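Local structure of 182aa long hypothetical protein (2GAN) at residues A[4-9]-A[68-73]; A[11-16]-A[76-81]; A[80-85]-A[126-131]. The protein is of unknown function but, as a member of the GNAT family, probably transfers an acetyl group from acetyl-CoA to an as yet unidentified acceptor. All coordinates share one frame; numbering follows the deposited sequence.

How the contacts relate
The three contacts lie toward the 2-6 edge of the mixed sheet. Contact 1 joins an outermost strand, 2-6, to strand 68-74; the next strand, 78-85, serves both other contacts. Contact 2 sets the start of helix 14-27 against its beginning and contact 3 packs helix 123-137 along the remainder, their segments overlapping at G80 and T81. Centres lie about 8 Å apart for contacts 1 and 2, about 9 Å for 1 and 3 and about 14 Å for 2 and 3. Along the chain contacts 1 and 2 cross, and contact 3 opens after contact 1 closes. Contact 1 extends the GNAT-type sheet by an edge strand; contacts 2 and 3 each set a helix against it.

Contact 1 of 3, residues A[4-9]-A[68-73]; sequences VKKIKN and ELYTYQ
K6 lays its side chain against the ring of Y70, crossing it obliquely, where strands 4-6 and 68-73 pair antiparallel. CB lies 3.7 Å from Y70 CE1. CG, anti to the backbone N (chi1 -171°), is set 3.6 Å from the same carbon, CD is equally near CE1 and OH, and CE ends 3.6 Å from Y70 OH. A bend at chi4 turns NZ aside to a water, which it binds weakly; that water also donates to I7 O and accepts from L69 N, so it bridges the two backbones beside the I7–L69 bond. Y70 OH in turn donates to E68 OE2 (2.7 Å) from above the carboxylate plane, while E68 OE1 is held by Y86 and R134. An alanine at Y70 would probably leave E68 OE2 without its phenol donor, the K6 methylenes without their ring and F130 without its edge-to-face partner. The backbones are joined by K5 N to T71 O (2.8 Å), T71 N to K5 O and I7 N to L69 O (3.0 Å). On the face of K5 and T71, I7 CD1 reaches T71 OG1 at 3.7 Å, and K5 CD packs on the Q73 amide. The edge strand is thus fixed by main-chain bonds, while the contacts of its lysines here are mainly methylene packing, with weak water bonds at NZ.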
ATOM      1  N   VAL A   4      23.780 -10.608  -6.938  1.00 28.49           N
ATOM      2  CA  VAL A   4      23.278  -9.754  -8.005  1.00 26.91           C
ATOM      3  C   VAL A   4      23.880 -10.201  -9.326  1.00 27.31           C
ATOM      4  O   VAL A   4      25.063 -10.507  -9.404  1.00 27.75           O
ATOM      5  CB  VAL A   4      23.665  -8.289  -7.759  1.00 26.69           C
ATOM      6  CG1 VAL A   4      23.199  -7.418  -8.916  1.00 27.56           C
ATOM      7  CG2 VAL A   4      23.047  -7.810  -6.455  1.00 27.21           C
ATOM      8  N   LYS A   5      23.073 -10.252 -10.369  1.00 25.77           N
ATOM      9  CA  LYS A   5      23.611 -10.667 -11.644  1.00 26.94           C
ATOM     10  C   LYS A   5      22.987  -9.848 -12.755  1.00 27.32           C
ATOM     11  O   LYS A   5      21.764  -9.705 -12.831  1.00 26.63           O
ATOM     12  CB  LYS A   5      23.362 -12.157 -11.860  1.00 27.50           C
ATOM     13  CG  LYS A   5      23.973 -12.714 -13.129  1.00 32.63           C
ATOM     14  CD  LYS A   5      23.939 -14.231 -13.115  1.00 36.50           C
ATOM     15  CE  LYS A   5      24.503 -14.810 -14.402  1.00 40.46           C
ATOM     16  NZ  LYS A   5      23.653 -14.477 -15.581  1.00 44.11           N
ATOM     17  N   LYS A   6      23.840  -9.298 -13.610  1.00 26.19           N
ATOM     18  CA  LYS A   6      23.377  -8.479 -14.717  1.00 25.78           C
ATOM     19  C   LYS A   6      22.900  -9.390 -15.840  1.00 24.48           C
ATOM     20  O   LYS A   6      23.472 -10.453 -16.060  1.00 23.66           O
ATOM     21  CB  LYS A   6      24.520  -7.593 -15.219  1.00 25.35           C
ATOM     22  CG  LYS A   6      24.104  -6.526 -16.230  1.00 26.77           C
ATOM     23  CD  LYS A   6      25.276  -5.616 -16.545  1.00 25.36           C
ATOM     24  CE  LYS A   6      24.868  -4.406 -17.380  1.00 28.25           C
ATOM     25  NZ  LYS A   6      24.409  -4.761 -18.756  1.00 32.27           N
ATOM     26  N   ILE A   7      21.840  -8.989 -16.529  1.00 23.26           N
ATOM     27  CA  ILE A   7      21.350  -9.787 -17.644  1.00 24.40           C
ATOM     28  C   ILE A   7      21.819  -9.130 -18.945  1.00 24.80           C
ATOM     29  O   ILE A   7      21.374  -8.037 -19.297  1.00 25.51           O
ATOM     30  CB  ILE A   7      19.813  -9.882 -17.675  1.00 21.69           C
ATOM     31  CG1 ILE A   7      19.263 -10.353 -16.318  1.00 23.38           C
ATOM     32  CG2 ILE A   7      19.397 -10.847 -18.777  1.00 19.65           C
ATOM     33  CD1 ILE A   7      19.742 -11.736 -15.867  1.00 23.21           C
ATOM     34  N   LYS A   8      22.725  -9.799 -19.650  1.00 26.28           N
ATOM     35  CA  LYS A   8      23.267  -9.284 -20.908  1.00 28.98           C
ATOM     36  C   LYS A   8      22.169  -8.928 -21.910  1.00 28.54           C
ATOM     37  O   LYS A   8      22.167  -7.840 -22.478  1.00 29.92           O
ATOM     38  CB  LYS A   8      24.218 -10.317 -21.528  1.00 30.79           C
ATOM     39  CG  LYS A   8      24.973  -9.823 -22.763  1.00 34.41           C
ATOM     40  CD  LYS A   8      26.004 -10.838 -23.245  1.00 36.31           C
ATOM     41  CE  LYS A   8      26.740 -10.329 -24.483  1.00 39.84           C
ATOM     42  NZ  LYS A   8      27.690 -11.341 -25.051  1.00 42.08           N
ATOM     43  N   ASN A   9      21.234  -9.843 -22.122  1.00 28.61           N
ATOM     44  CA  ASN A   9      20.148  -9.606 -23.062  1.00 30.18           C
ATOM     45  C   ASN A   9      18.810  -9.819 -22.363  1.00 30.03           C
ATOM     46  O   ASN A   9      18.204 -10.887 -22.450  1.00 30.51           O
ATOM     47  CB  ASN A   9      20.316 -10.534 -24.270  1.00 32.46           C
ATOM     48  CG  ASN A   9      21.562 -10.193 -25.093  1.00 36.02           C
ATOM     49  OD1 ASN A   9      21.584  -9.193 -25.818  1.00 37.77           O
ATOM     50  ND2 ASN A   9      22.609 -11.011 -24.965  1.00 34.01           N
ATOM     51  N   GLU A  68      19.526  -1.287 -18.665  1.00 23.69           N
ATOM     52  CA  GLU A  68      20.246  -2.271 -17.867  1.00 22.13           C
ATOM     53  C   GLU A  68      19.253  -2.982 -16.960  1.00 21.60           C
ATOM     54  O   GLU A  68      18.440  -2.337 -16.292  1.00 21.89           O
ATOM     55  CB  GLU A  68      21.330  -1.604 -17.022  1.00 22.46           C
ATOM     56  CG  GLU A  68      22.396  -0.921 -17.843  1.00 22.06           C
ATOM     57  CD  GLU A  68      23.557  -0.402 -17.006  1.00 24.08           C
ATOM     58  OE1 GLU A  68      24.481   0.183 -17.599  1.00 28.16           O
ATOM     59  OE2 GLU A  68      23.554  -0.571 -15.770  1.00 22.66           O
ATOM     60  N   LEU A  69      19.302  -4.310 -16.961  1.00 19.83           N
ATOM     61  CA  LEU A  69      18.420  -5.119 -16.127  1.00 19.39           C
ATOM     62  C   LEU A  69      19.258  -5.930 -15.147  1.00 18.10           C
ATOM     63  O   LEU A  69      20.171  -6.651 -15.540  1.00 16.81           O
ATOM     64  CB  LEU A  69      17.587  -6.083 -16.981  1.00 20.80           C
ATOM     65  CG  LEU A  69      16.801  -7.133 -16.174  1.00 21.47           C
ATOM     66  CD1 LEU A  69      15.807  -6.419 -15.262  1.00 20.43           C
ATOM     67  CD2 LEU A  69      16.072  -8.094 -17.104  1.00 22.01           C
ATOM     68  N   TYR A  70      18.937  -5.815 -13.869  1.00 19.41           N
ATOM     69  CA  TYR A  70      19.661  -6.541 -12.850  1.00 20.19           C
ATOM     70  C   TYR A  70      18.705  -7.469 -12.130  1.00 20.86           C
ATOM     71  O   TYR A  70      17.518  -7.179 -12.006  1.00 23.18           O
ATOM     72  CB  TYR A  70      20.314  -5.558 -11.877  1.00 20.38           C
ATOM     73  CG  TYR A  70      21.443  -4.772 -12.501  1.00 20.17           C
ATOM     74  CD1 TYR A  70      22.715  -5.327 -12.632  1.00 21.18           C
ATOM     75  CD2 TYR A  70      21.239  -3.478 -12.978  1.00 20.00           C
ATOM     76  CE1 TYR A  70      23.761  -4.610 -13.223  1.00 21.58           C
ATOM     77  CE2 TYR A  70      22.276  -2.755 -13.567  1.00 22.66           C
ATOM     78  CZ  TYR A  70      23.535  -3.327 -13.688  1.00 23.01           C
ATOM     79  OH  TYR A  70      24.558  -2.603 -14.268  1.00 24.08           O
ATOM     80  N   THR A  71      19.212  -8.610 -11.687  1.00 20.55           N
ATOM     81  CA  THR A  71      18.370  -9.557 -10.981  1.00 22.52           C
ATOM     82  C   THR A  71      19.144 -10.131  -9.831  1.00 23.86           C
ATOM     83  O   THR A  71      20.373 -10.150  -9.843  1.00 25.97           O
ATOM     84  CB  THR A  71      17.976 -10.763 -11.859  1.00 22.54           C
ATOM     85  OG1 THR A  71      19.156 -11.508 -12.181  1.00 19.84           O
ATOM     86  CG2 THR A  71      17.288 -10.315 -13.132  1.00 22.49           C
ATOM     87  N   TYR A  72      18.422 -10.596  -8.827  1.00 24.31           N
ATOM     88  CA  TYR A  72      19.079 -11.243  -7.714  1.00 23.54           C
ATOM     89  C   TYR A  72      18.750 -12.694  -7.985  1.00 22.18           C
ATOM     90  O   TYR A  72      17.583 -13.060  -8.139  1.00 23.04           O
ATOM     91  CB  TYR A  72      18.507 -10.790  -6.371  1.00 22.34           C
ATOM     92  CG  TYR A  72      19.328 -11.279  -5.191  1.00 23.87           C
ATOM     93  CD1 TYR A  72      19.119 -12.544  -4.644  1.00 22.74           C
ATOM     94  CD2 TYR A  72      20.336 -10.482  -4.641  1.00 24.29           C
ATOM     95  CE1 TYR A  72      19.888 -13.005  -3.576  1.00 25.71           C
ATOM     96  CE2 TYR A  72      21.118 -10.932  -3.577  1.00 25.13           C
ATOM     97  CZ  TYR A  72      20.888 -12.194  -3.049  1.00 27.40           C
ATOM     98  OH  TYR A  72      21.664 -12.642  -2.003  1.00 27.74           O
ATOM     99  N   GLN A  73      19.780 -13.517  -8.101  1.00 22.35           N
ATOM    100  CA  GLN A  73      19.570 -14.924  -8.367  1.00 22.65           C
ATOM    101  C   GLN A  73      20.135 -15.787  -7.257  1.00 23.98           C
ATOM    102  O   GLN A  73      21.133 -15.443  -6.615  1.00 22.53           O
ATOM    103  CB  GLN A  73      20.214 -15.321  -9.700  1.00 23.85           C
ATOM    104  CG  GLN A  73      19.659 -14.578 -10.915  1.00 26.93           C
ATOM    105  CD  GLN A  73      20.180 -15.121 -12.241  1.00 29.26           C
ATOM    106  OE1 GLN A  73      20.004 -14.495 -13.296  1.00 30.06           O
ATOM    107  NE2 GLN A  73      20.819 -16.290 -12.197  1.00 29.48           N
TER
HETATM  108  O   HOH W   1      20.376 -15.360 -15.685  1.00 33.05           O
HETATM  109  O   HOH W   2      21.167  -5.530 -19.097  1.00 27.71           O

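Contact 2 of 3, residues A[11-16]-A[76-81]; sequences STVKDE and NRIIGT
E16, at the start of helix 14-27, takes up a main-chain N-H of the sheet with its side chain: I78 N donates to E16 OE2 (3.0 Å), arriving nearly straight at 164° but from well above the carboxylate plane. CG anti to the backbone N (chi1 -177°), followed by an extended chain, carries the carboxylate across to the strand. Two waters complete its hold. One donates to E16 OE2 and to I78 O, so the same residue is gripped through both its N-H and its carbonyl; the other joins E16 OE1 (2.7 Å) to N76 O. N76 O is further held by R77, whose NE and NH2 both reach it from one face of its plane, in a side-on grip. R77 NE stays 4.3 Å from E16 OE2, and no N-H points at that oxygen, so its charge would at most favour the carboxylate from a distance. I78 CD1 also packs 3.8 Å from E16 CD and 4.0 Å from V13 CB, the V13 and I78 side chains crossing at about a right angle. Just beyond, I79 and G80 share Y72 as their partner on strand 68-74, which makes a classic bulge in this hairpin, against which the first helix of the GNAT-type fold packs.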
ATOM      1  N   SER A  11      15.843  -9.614 -22.877  1.00 27.08           N
ATOM      2  CA  SER A  11      14.753 -10.349 -23.514  1.00 27.86           C
ATOM      3  C   SER A  11      14.830 -11.871 -23.327  1.00 27.21           C
ATOM      4  O   SER A  11      13.810 -12.553 -23.398  1.00 28.73           O
ATOM      5  CB  SER A  11      14.682 -10.009 -25.009  1.00 28.54           C
ATOM      6  OG  SER A  11      15.784 -10.573 -25.700  1.00 34.11           O
ATOM      7  N   THR A  12      16.021 -12.403 -23.063  1.00 26.69           N
ATOM      8  CA  THR A  12      16.181 -13.847 -22.898  1.00 25.67           C
ATOM      9  C   THR A  12      15.617 -14.438 -21.599  1.00 24.85           C
ATOM     10  O   THR A  12      15.635 -15.652 -21.419  1.00 25.12           O
ATOM     11  CB  THR A  12      17.669 -14.273 -23.027  1.00 26.37           C
ATOM     12  OG1 THR A  12      18.465 -13.604 -22.033  1.00 27.99           O
ATOM     13  CG2 THR A  12      18.195 -13.930 -24.416  1.00 24.69           C
ATOM     14  N   VAL A  13      15.120 -13.602 -20.694  1.00 23.46           N
ATOM     15  CA  VAL A  13      14.551 -14.122 -19.450  1.00 23.66           C
ATOM     16  C   VAL A  13      13.085 -13.732 -19.302  1.00 24.11           C
ATOM     17  O   VAL A  13      12.522 -13.786 -18.210  1.00 22.59           O
ATOM     18  CB  VAL A  13      15.330 -13.628 -18.212  1.00 24.09           C
ATOM     19  CG1 VAL A  13      16.735 -14.215 -18.214  1.00 24.33           C
ATOM     20  CG2 VAL A  13      15.395 -12.109 -18.198  1.00 21.22           C
ATOM     21  N   LYS A  14      12.464 -13.363 -20.418  1.00 25.20           N
ATOM     22  CA  LYS A  14      11.068 -12.944 -20.412  1.00 27.27           C
ATOM     23  C   LYS A  14      10.122 -13.958 -19.759  1.00 26.17           C
ATOM     24  O   LYS A  14       9.287 -13.598 -18.925  1.00 25.99           O
ATOM     25  CB  LYS A  14      10.619 -12.646 -21.847  1.00 28.72           C
ATOM     26  CG  LYS A  14       9.226 -12.047 -21.961  1.00 33.66           C
ATOM     27  CD  LYS A  14       8.193 -13.113 -22.244  1.00 36.85           C
ATOM     28  CE  LYS A  14       8.412 -13.720 -23.620  1.00 37.21           C
ATOM     29  NZ  LYS A  14       7.474 -14.850 -23.862  1.00 42.52           N
ATOM     30  N   ASP A  15      10.257 -15.224 -20.133  1.00 26.04           N
ATOM     31  CA  ASP A  15       9.400 -16.270 -19.593  1.00 24.11           C
ATOM     32  C   ASP A  15       9.530 -16.401 -18.081  1.00 23.29           C
ATOM     33  O   ASP A  15       8.523 -16.457 -17.358  1.00 18.86           O
ATOM     34  CB  ASP A  15       9.710 -17.599 -20.278  1.00 26.42           C
ATOM     35  CG  ASP A  15       9.383 -17.566 -21.766  1.00 28.87           C
ATOM     36  OD1 ASP A  15       8.374 -16.924 -22.125  1.00 29.98           O
ATOM     37  OD2 ASP A  15      10.122 -18.181 -22.560  1.00 29.60           O
ATOM     38  N   GLU A  16      10.767 -16.442 -17.598  1.00 22.51           N
ATOM     39  CA  GLU A  16      11.005 -16.554 -16.164  1.00 22.25           C
ATOM     40  C   GLU A  16      10.461 -15.324 -15.440  1.00 21.82           C
ATOM     41  O   GLU A  16       9.876 -15.441 -14.369  1.00 24.60           O
ATOM     42  CB  GLU A  16      12.503 -16.723 -15.866  1.00 21.19           C
ATOM     43  CG  GLU A  16      12.760 -16.912 -14.370  1.00 23.10           C
ATOM     44  CD  GLU A  16      14.143 -17.449 -14.046  1.00 22.41           C
ATOM     45  OE1 GLU A  16      15.017 -17.482 -14.940  1.00 23.17           O
ATOM     46  OE2 GLU A  16      14.357 -17.822 -12.877  1.00 20.42           O
ATOM     47  N   ASN A  76      20.985 -19.851  -9.819  1.00 25.78           N
ATOM     48  CA  ASN A  76      20.493 -19.625 -11.188  1.00 26.89           C
ATOM     49  C   ASN A  76      18.988 -19.402 -11.298  1.00 28.03           C
ATOM     50  O   ASN A  76      18.384 -19.707 -12.329  1.00 29.25           O
ATOM     51  CB  ASN A  76      20.873 -20.805 -12.085  1.00 26.26           C
ATOM     52  CG  ASN A  76      22.363 -21.055 -12.117  1.00 24.02           C
ATOM     53  OD1 ASN A  76      22.816 -22.111 -12.536  1.00 27.19           O
ATOM     54  ND2 ASN A  76      23.133 -20.077 -11.682  1.00 29.44           N
ATOM     55  N   ARG A  77      18.388 -18.865 -10.244  1.00 27.13           N
ATOM     56  CA  ARG A  77      16.956 -18.607 -10.238  1.00 27.43           C
ATOM     57  C   ARG A  77      16.703 -17.145  -9.866  1.00 26.03           C
ATOM     58  O   ARG A  77      17.181 -16.669  -8.836  1.00 24.34           O
ATOM     59  CB  ARG A  77      16.267 -19.527  -9.228  1.00 31.61           C
ATOM     60  CG  ARG A  77      14.951 -20.102  -9.705  1.00 36.99           C
ATOM     61  CD  ARG A  77      15.131 -21.457 -10.391  1.00 39.19           C
ATOM     62  NE  ARG A  77      16.114 -21.431 -11.470  1.00 40.16           N
ATOM     63  CZ  ARG A  77      16.466 -22.495 -12.189  1.00 40.46           C
ATOM     64  NH1 ARG A  77      15.909 -23.679 -11.950  1.00 39.59           N
ATOM     65  NH2 ARG A  77      17.383 -22.383 -13.142  1.00 37.50           N
ATOM     66  N   ILE A  78      15.944 -16.444 -10.704  1.00 22.45           N
ATOM     67  CA  ILE A  78      15.632 -15.043 -10.473  1.00 20.69           C
ATOM     68  C   ILE A  78      14.607 -14.864  -9.363  1.00 21.54           C
ATOM     69  O   ILE A  78      13.448 -15.253  -9.522  1.00 22.20           O
ATOM     70  CB  ILE A  78      15.078 -14.383 -11.762  1.00 18.96           C
ATOM     71  CG1 ILE A  78      16.118 -14.465 -12.876  1.00 17.82           C
ATOM     72  CG2 ILE A  78      14.701 -12.931 -11.490  1.00 19.97           C
ATOM     73  CD1 ILE A  78      15.639 -13.912 -14.210  1.00 19.42           C
ATOM     74  N   ILE A  79      15.025 -14.289  -8.237  1.00 19.86           N
ATOM     75  CA  ILE A  79      14.095 -14.052  -7.130  1.00 20.49           C
ATOM     76  C   ILE A  79      14.011 -12.560  -6.791  1.00 21.42           C
ATOM     77  O   ILE A  79      13.505 -12.183  -5.732  1.00 22.33           O
ATOM     78  CB  ILE A  79      14.484 -14.833  -5.840  1.00 20.45           C
ATOM     79  CG1 ILE A  79      15.888 -14.439  -5.376  1.00 22.25           C
ATOM     80  CG2 ILE A  79      14.420 -16.334  -6.091  1.00 17.99           C
ATOM     81  CD1 ILE A  79      16.324 -15.177  -4.119  1.00 20.76           C
ATOM     82  N   GLY A  80      14.509 -11.720  -7.697  1.00 20.23           N
ATOM     83  CA  GLY A  80      14.472 -10.281  -7.498  1.00 18.44           C
ATOM     84  C   GLY A  80      14.890  -9.571  -8.771  1.00 18.60           C
ATOM     85  O   GLY A  80      15.730 -10.075  -9.506  1.00 19.78           O
ATOM     86  N   THR A  81      14.314  -8.407  -9.047  1.00 18.96           N
ATOM     87  CA  THR A  81      14.674  -7.671 -10.264  1.00 20.52           C
ATOM     88  C   THR A  81      14.727  -6.173 -10.029  1.00 20.83           C
ATOM     89  O   THR A  81      14.111  -5.655  -9.096  1.00 20.45           O
ATOM     90  CB  THR A  81      13.629  -7.849 -11.389  1.00 19.12           C
ATOM     91  OG1 THR A  81      12.446  -7.118 -11.031  1.00 21.30           O
ATOM     92  CG2 THR A  81      13.287  -9.295 -11.598  1.00 15.14           C
TER
HETATM   93  O   HOH W   3      12.584 -17.210 -11.184  1.00 25.91           O
HETATM   94  O   HOH W   4      17.600 -17.891 -14.376  1.00 27.55           O

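Contact 3 of 3, residues A[80-85]-A[126-131]; sequences GTIALV and TLLEFA
The carbonyl oxygen of L127 accepts the helical bond from A131 N (2.8 Å) and has I82 CD1 of the neighbouring strand close by; no hydrogen bond crosses between the two segments, which meet through apolar atoms. I82 makes the central contact. Its CG1 stands anti to the backbone N (chi1 -162°), and CD1, beyond it, is pressed to 3.3 Å from A131 CB, closer than methyl carbons normally approach. The same methyl rests 3.8 Å from L128 CA, while I82 CG2, placed between the backbone N and the carbonyl carbon, touches L127 CD2 at 4.0 Å as the two side chains lie antiparallel alongside each other. Strand 80-85 and helix 126-131 run almost in the same sense, their axes 17° apart. Helix 123-137 is the crossover of a beta-alpha-beta unit, linking parallel neighbours 106-114 and 141-146, and it lies over one face of the sheet. The sequence leading into it has the Q-x-x-G-x-G pattern that in GNAT relatives binds the pyrophosphate of acetyl-CoA, a role this protein probably shares. L127 sets CD1 against the strand backbone, 3.6 Å from T81 N and nearly as close to G80 C, packing directly where the glycine has no side chain. Further along, L84 CD2 reaches A131 CB at 3.8 Å, so this small residue takes methyls from two strand positions. T81 turns to the other face, toward L17 and L20 of helix 14-27, and its OG1 is bonded to F111 O. L128, besides meeting I82, packs against K160 of the second subunit.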
ATOM      1  N   GLY A  80      14.509 -11.720  -7.697  1.00 20.23           N
ATOM      2  CA  GLY A  80      14.472 -10.281  -7.498  1.00 18.44           C
ATOM      3  C   GLY A  80      14.890  -9.571  -8.771  1.00 18.60           C
ATOM      4  O   GLY A  80      15.730 -10.075  -9.506  1.00 19.78           O
ATOM      5  N   THR A  81      14.314  -8.407  -9.047  1.00 18.96           N
ATOM      6  CA  THR A  81      14.674  -7.671 -10.264  1.00 20.52           C
ATOM      7  C   THR A  81      14.727  -6.173 -10.029  1.00 20.83           C
ATOM      8  O   THR A  81      14.111  -5.655  -9.096  1.00 20.45           O
ATOM      9  CB  THR A  81      13.629  -7.849 -11.389  1.00 19.12           C
ATOM     10  OG1 THR A  81      12.446  -7.118 -11.031  1.00 21.30           O
ATOM     11  CG2 THR A  81      13.287  -9.295 -11.598  1.00 15.14           C
ATOM     12  N   ILE A  82      15.460  -5.488 -10.904  1.00 20.12           N
ATOM     13  CA  ILE A  82      15.560  -4.038 -10.868  1.00 20.10           C
ATOM     14  C   ILE A  82      16.172  -3.568 -12.193  1.00 21.26           C
ATOM     15  O   ILE A  82      17.172  -4.112 -12.664  1.00 19.78           O
ATOM     16  CB  ILE A  82      16.392  -3.540  -9.661  1.00 18.59           C
ATOM     17  CG1 ILE A  82      16.095  -2.053  -9.429  1.00 20.05           C
ATOM     18  CG2 ILE A  82      17.875  -3.791  -9.896  1.00 15.14           C
ATOM     19  CD1 ILE A  82      16.590  -1.504  -8.078  1.00 24.11           C
ATOM     20  N   ALA A  83      15.541  -2.561 -12.784  1.00 21.98           N
ATOM     21  CA  ALA A  83      15.942  -2.022 -14.072  1.00 22.87           C
ATOM     22  C   ALA A  83      16.319  -0.552 -14.032  1.00 21.52           C
ATOM     23  O   ALA A  83      15.765   0.223 -13.252  1.00 21.94           O
ATOM     24  CB  ALA A  83      14.802  -2.220 -15.078  1.00 22.54           C
ATOM     25  N   LEU A  84      17.254  -0.169 -14.895  1.00 21.07           N
ATOM     26  CA  LEU A  84      17.690   1.221 -14.986  1.00 20.23           C
ATOM     27  C   LEU A  84      17.432   1.784 -16.371  1.00 20.86           C
ATOM     28  O   LEU A  84      17.677   1.112 -17.379  1.00 22.01           O
ATOM     29  CB  LEU A  84      19.177   1.321 -14.710  1.00 19.73           C
ATOM     30  CG  LEU A  84      19.562   0.686 -13.380  1.00 22.65           C
ATOM     31  CD1 LEU A  84      21.073   0.799 -13.203  1.00 23.10           C
ATOM     32  CD2 LEU A  84      18.807   1.369 -12.247  1.00 19.09           C
ATOM     33  N   VAL A  85      16.939   3.016 -16.417  1.00 19.64           N
ATOM     34  CA  VAL A  85      16.692   3.693 -17.677  1.00 21.06           C
ATOM     35  C   VAL A  85      17.402   5.029 -17.590  1.00 21.45           C
ATOM     36  O   VAL A  85      17.104   5.836 -16.709  1.00 22.16           O
ATOM     37  CB  VAL A  85      15.180   3.931 -17.946  1.00 20.79           C
ATOM     38  CG1 VAL A  85      15.005   4.743 -19.218  1.00 18.80           C
ATOM     39  CG2 VAL A  85      14.461   2.589 -18.101  1.00 16.65           C
ATOM     40  N   THR A 126      19.573  -4.754  -1.165  1.00 21.28           N
ATOM     41  CA  THR A 126      20.762  -5.025  -1.970  1.00 21.31           C
ATOM     42  C   THR A 126      20.561  -4.563  -3.401  1.00 22.33           C
ATOM     43  O   THR A 126      21.446  -3.940  -4.002  1.00 23.60           O
ATOM     44  CB  THR A 126      21.085  -6.538  -1.979  1.00 21.73           C
ATOM     45  OG1 THR A 126      21.515  -6.941  -0.676  1.00 22.03           O
ATOM     46  CG2 THR A 126      22.172  -6.862  -3.000  1.00 19.64           C
ATOM     47  N   LEU A 127      19.402  -4.890  -3.960  1.00 21.57           N
ATOM     48  CA  LEU A 127      19.108  -4.483  -5.319  1.00 21.45           C
ATOM     49  C   LEU A 127      19.069  -2.960  -5.410  1.00 20.84           C
ATOM     50  O   LEU A 127      19.841  -2.366  -6.163  1.00 21.29           O
ATOM     51  CB  LEU A 127      17.777  -5.090  -5.782  1.00 22.91           C
ATOM     52  CG  LEU A 127      17.842  -6.577  -6.162  1.00 23.89           C
ATOM     53  CD1 LEU A 127      16.457  -7.087  -6.516  1.00 25.34           C
ATOM     54  CD2 LEU A 127      18.785  -6.749  -7.351  1.00 23.94           C
ATOM     55  N   LEU A 128      18.204  -2.329  -4.620  1.00 19.48           N
ATOM     56  CA  LEU A 128      18.064  -0.872  -4.643  1.00 21.20           C
ATOM     57  C   LEU A 128      19.410  -0.164  -4.463  1.00 24.16           C
ATOM     58  O   LEU A 128      19.761   0.720  -5.249  1.00 22.55           O
ATOM     59  CB  LEU A 128      17.072  -0.414  -3.567  1.00 21.20           C
ATOM     60  CG  LEU A 128      16.573   1.036  -3.621  1.00 21.84           C
ATOM     61  CD1 LEU A 128      15.987   1.351  -5.001  1.00 21.74           C
ATOM     62  CD2 LEU A 128      15.521   1.242  -2.543  1.00 20.65           C
ATOM     63  N   GLU A 129      20.165  -0.558  -3.438  1.00 24.70           N
ATOM     64  CA  GLU A 129      21.475   0.034  -3.190  1.00 27.11           C
ATOM     65  C   GLU A 129      22.351  -0.099  -4.432  1.00 26.17           C
ATOM     66  O   GLU A 129      23.013   0.850  -4.847  1.00 26.87           O
ATOM     67  CB  GLU A 129      22.163  -0.654  -2.005  1.00 29.58           C
ATOM     68  CG  GLU A 129      23.634  -0.273  -1.848  1.00 37.59           C
ATOM     69  CD  GLU A 129      24.321  -1.009  -0.705  1.00 43.25           C
ATOM     70  OE1 GLU A 129      24.294  -2.266  -0.696  1.00 44.66           O
ATOM     71  OE2 GLU A 129      24.893  -0.323   0.178  1.00 44.93           O
ATOM     72  N   PHE A 130      22.364  -1.285  -5.023  1.00 25.42           N
ATOM     73  CA  PHE A 130      23.168  -1.494  -6.222  1.00 26.46           C
ATOM     74  C   PHE A 130      22.721  -0.544  -7.337  1.00 25.89           C
ATOM     75  O   PHE A 130      23.546   0.089  -7.982  1.00 26.02           O
ATOM     76  CB  PHE A 130      23.045  -2.945  -6.692  1.00 26.40           C
ATOM     77  CG  PHE A 130      23.908  -3.278  -7.871  1.00 28.54           C
ATOM     78  CD1 PHE A 130      23.475  -3.015  -9.163  1.00 28.54           C
ATOM     79  CD2 PHE A 130      25.163  -3.851  -7.691  1.00 28.74           C
ATOM     80  CE1 PHE A 130      24.274  -3.326 -10.262  1.00 30.27           C
ATOM     81  CE2 PHE A 130      25.971  -4.163  -8.784  1.00 29.64           C
ATOM     82  CZ  PHE A 130      25.522  -3.897 -10.073  1.00 29.71           C
ATOM     83  N   ALA A 131      21.407  -0.437  -7.535  1.00 25.31           N
ATOM     84  CA  ALA A 131      20.831   0.411  -8.570  1.00 22.31           C
ATOM     85  C   ALA A 131      21.136   1.888  -8.369  1.00 21.36           C
ATOM     86  O   ALA A 131      21.476   2.596  -9.315  1.00 21.96           O
ATOM     87  CB  ALA A 131      19.322   0.199  -8.639  1.00 20.94           C
TER